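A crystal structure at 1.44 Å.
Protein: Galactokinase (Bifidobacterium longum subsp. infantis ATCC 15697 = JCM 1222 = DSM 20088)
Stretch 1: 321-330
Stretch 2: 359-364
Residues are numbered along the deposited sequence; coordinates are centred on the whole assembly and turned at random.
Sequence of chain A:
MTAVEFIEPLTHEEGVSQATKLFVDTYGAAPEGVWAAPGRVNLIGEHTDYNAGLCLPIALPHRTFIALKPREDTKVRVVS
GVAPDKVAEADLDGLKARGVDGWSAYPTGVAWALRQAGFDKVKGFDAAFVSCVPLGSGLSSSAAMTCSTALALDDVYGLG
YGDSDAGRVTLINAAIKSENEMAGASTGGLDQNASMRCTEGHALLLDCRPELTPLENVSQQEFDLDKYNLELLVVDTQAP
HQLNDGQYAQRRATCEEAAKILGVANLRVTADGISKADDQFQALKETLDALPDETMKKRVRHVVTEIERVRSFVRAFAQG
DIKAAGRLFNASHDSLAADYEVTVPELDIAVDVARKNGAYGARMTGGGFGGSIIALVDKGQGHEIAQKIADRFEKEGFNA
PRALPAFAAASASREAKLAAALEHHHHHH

Stretch 1, residues 321-330: DIKAAGRLFN
Stretch 2 359-364: AYGARM

Helix 322-330 packs along strand 361-364 of the same chain, the two axes running in roughly the same direction at 29° and approaching to 5.9 Å, with 441 Å² buried in total. Asp321 (phi/psi -92/76, chi1 t at -168°) caps the helix: its OD1 accepts from Ala324 N at 3.1 Å. Helical phi/psi values near -63/-42 follow, with Phe329 the furthest from this at -48/-54, and with regular i to i+4 bonds from Ala325 N to Asp321 O (2.9 Å) through Asn330 N to Gly326 O (2.9 Å). Ala359 is extended (-56/139) and Tyr360 alone turns to helix-like values (-61/-38) before the strand; Gly361 (-173/166), Ala362 (-154/147) and Arg363 (-159/154) are extended, and Met364 is at -60/153.

In the register, the two nearest CA atoms are those of Gly326 and Gly361, 3.8 Å apart. Gly326 CA makes a CA-H...O contact with Tyr360 O at 3.2 Å, and Gly361 CA makes a second one with Gly326 O at 3.4 Å. Neither position has room for a side chain: an ideal CB on Gly326 would fall 2.0 Å from Tyr360 O, and one on Gly361 2.0 Å from Gly326 O.

On the N-terminal side of the glycine pair, the CA-to-CB bond of Tyr360 points toward the helix, and its m rotamer (chi1 -70°, chi2 -83°) lays a ring face against Ile322. Ile322 CG2 sits 3.7 Å from the centroid of the Tyr360 ring, 14° off its normal, a CH-pi contact. Ile322 is m, m (-46°, -53°); its CA-to-CB bond points toward the strand segment, but the side-chain end leads away, leaving CG2 on the tyrosine. The CA-to-CB bond of Lys323 (m, t, t; NZ not modelled) points sideways, and its CG lies 4.0 Å from Tyr360 CD1.

Beyond the glycines, Asn330 (chi1 m at -72°, chi2 -21°) starts sideways but brings its amide back to the strand, where it supplies an acceptor for a backbone amide: Ala362 N donates to Asn330 OD1 at 2.9 Å and 161°, the one direct hydrogen bond across the contact. The CA-to-CB bond of Phe329 (chi1 m at -89°, chi2 18°) points toward the strand, with Gly361 O near the ring plane, 3.9 Å from Phe329 CD2. The CA-to-CB bond of Arg363 (p, t, m, chi4 -76°) points toward the helix; its CD lies over a Phe329 ring face, 4.0 Å from the centroid and 25° off the normal, while Arg363 CB is 3.4 Å from Phe329 O. Ala362 CB points away from the helix.

Two waters complete the contact: water 1 donates to Lys323 O (2.8 Å) and Tyr360 O (2.7 Å), while water 2 accepts from Asn330 ND2 (3.0 Å) and donates to Ala359 O (2.9 Å).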

# COMPACT_ATOMS: atom_id res chain seq x y z
N ASP A 321 -9.05 13.60 -19.35
CA ASP A 321 -9.46 14.84 -18.67
C ASP A 321 -8.60 14.99 -17.42
O ASP A 321 -9.01 14.66 -16.35
CB ASP A 321 -10.97 14.86 -18.43
CG ASP A 321 -11.46 16.22 -18.00
OD1 ASP A 321 -10.59 17.10 -17.61
OD2 ASP A 321 -12.72 16.39 -18.01
N ILE A 322 -7.36 15.39 -17.64
CA ILE A 322 -6.35 15.43 -16.56
C ILE A 322 -6.70 16.51 -15.56
O ILE A 322 -6.46 16.30 -14.34
CB ILE A 322 -4.92 15.53 -17.11
CG1 ILE A 322 -4.71 14.52 -18.26
CG2 ILE A 322 -3.88 15.34 -15.96
CD1 ILE A 322 -5.07 13.06 -17.98
N LYS A 323 -7.28 17.63 -16.00
CA LYS A 323 -7.75 18.63 -15.03
C LYS A 323 -8.77 18.02 -14.10
O LYS A 323 -8.69 18.26 -12.92
CB LYS A 323 -8.23 19.89 -15.78
CG LYS A 323 -7.11 20.66 -16.49
CD LYS A 323 -7.62 21.97 -17.11
CE LYS A 323 -6.63 22.89 -17.79
N ALA A 324 -9.75 17.30 -14.64
CA ALA A 324 -10.79 16.65 -13.83
C ALA A 324 -10.13 15.61 -12.92
O ALA A 324 -10.47 15.56 -11.72
CB ALA A 324 -11.86 16.10 -14.73
N ALA A 325 -9.19 14.84 -13.44
CA ALA A 325 -8.48 13.82 -12.64
C ALA A 325 -7.79 14.51 -11.46
O ALA A 325 -7.86 14.04 -10.30
CB ALA A 325 -7.55 13.04 -13.53
N GLY A 326 -7.10 15.61 -11.75
CA GLY A 326 -6.41 16.38 -10.70
C GLY A 326 -7.37 16.96 -9.69
O GLY A 326 -7.06 16.91 -8.49
N ARG A 327 -8.55 17.46 -10.11
CA ARG A 327 -9.53 17.99 -9.12
C ARG A 327 -9.99 16.86 -8.19
O ARG A 327 -10.24 17.08 -7.03
CB ARG A 327 -10.72 18.64 -9.85
CG ARG A 327 -10.28 19.91 -10.54
CD ARG A 327 -11.45 20.67 -11.03
NE ARG A 327 -12.10 20.03 -12.11
CZ ARG A 327 -11.90 20.34 -13.41
NH1 ARG A 327 -10.97 21.22 -13.77
NH2 ARG A 327 -12.58 19.69 -14.30
N LEU A 328 -10.08 15.66 -8.74
CA LEU A 328 -10.52 14.48 -7.92
C LEU A 328 -9.42 14.15 -6.89
O LEU A 328 -9.74 13.88 -5.75
CB LEU A 328 -10.81 13.32 -8.86
CG LEU A 328 -12.16 13.46 -9.55
CD1 LEU A 328 -12.23 12.68 -10.84
CD2 LEU A 328 -13.28 13.01 -8.64
N PHE A 329 -8.16 14.15 -7.32
CA PHE A 329 -7.05 14.05 -6.35
C PHE A 329 -7.29 15.07 -5.24
O PHE A 329 -7.10 14.76 -4.05
CB PHE A 329 -5.69 14.31 -6.97
CG PHE A 329 -4.96 13.14 -7.54
CD1 PHE A 329 -5.58 11.94 -7.87
CD2 PHE A 329 -3.57 13.22 -7.60
CE1 PHE A 329 -4.86 10.87 -8.38
CE2 PHE A 329 -2.84 12.19 -8.19
CZ PHE A 329 -3.48 11.00 -8.51
N ASN A 330 -7.50 16.33 -5.64
CA ASN A 330 -7.57 17.42 -4.67
C ASN A 330 -8.74 17.21 -3.72
O ASN A 330 -8.56 17.43 -2.49
CB ASN A 330 -7.68 18.76 -5.38
CG ASN A 330 -6.40 19.21 -6.05
OD1 ASN A 330 -5.35 18.72 -5.65
ND2 ASN A 330 -6.53 20.19 -6.94
N ALA A 359 0.61 21.69 -10.26
CA ALA A 359 0.03 20.33 -10.26
C ALA A 359 -1.43 20.36 -10.74
O ALA A 359 -2.16 21.18 -10.30
CB ALA A 359 0.14 19.65 -8.94
N TYR A 360 -1.83 19.39 -11.55
CA TYR A 360 -3.25 19.15 -11.87
C TYR A 360 -3.98 18.82 -10.59
O TYR A 360 -5.09 19.24 -10.37
CB TYR A 360 -3.38 18.02 -12.88
CG TYR A 360 -2.88 18.37 -14.23
CD1 TYR A 360 -3.68 19.07 -15.12
CD2 TYR A 360 -1.61 18.04 -14.61
CE1 TYR A 360 -3.22 19.36 -16.39
CE2 TYR A 360 -1.11 18.41 -15.81
CZ TYR A 360 -1.92 19.05 -16.73
OH TYR A 360 -1.39 19.34 -17.96
N GLY A 361 -3.29 18.08 -9.71
CA GLY A 361 -3.80 17.84 -8.38
C GLY A 361 -2.78 17.12 -7.54
O GLY A 361 -1.79 16.61 -8.10
N ALA A 362 -3.01 17.10 -6.26
CA ALA A 362 -2.05 16.52 -5.30
C ALA A 362 -2.79 16.06 -4.05
O ALA A 362 -3.78 16.70 -3.63
CB ALA A 362 -0.99 17.57 -4.97
N ARG A 363 -2.30 14.98 -3.45
CA ARG A 363 -2.96 14.40 -2.29
C ARG A 363 -1.96 13.56 -1.54
O ARG A 363 -1.11 12.92 -2.15
CB ARG A 363 -4.17 13.54 -2.70
CG ARG A 363 -3.86 12.41 -3.67
CD ARG A 363 -5.08 11.68 -4.17
NE ARG A 363 -5.69 10.99 -3.08
CZ ARG A 363 -5.28 9.85 -2.50
NH1 ARG A 363 -5.83 9.48 -1.38
NH2 ARG A 363 -4.41 9.06 -3.05
N MET A 364 -2.22 13.42 -0.25
CA MET A 364 -1.59 12.32 0.49
C MET A 364 -2.01 10.97 -0.12
O MET A 364 -3.08 10.86 -0.72
CB MET A 364 -1.99 12.40 1.94
CG MET A 364 -3.49 12.30 2.25
SD MET A 364 -3.85 11.47 3.79
CE MET A 364 -3.50 9.78 3.31
O HOH W 1 -6.79 20.26 -12.25
O HOH W 2 -4.08 21.45 -8.12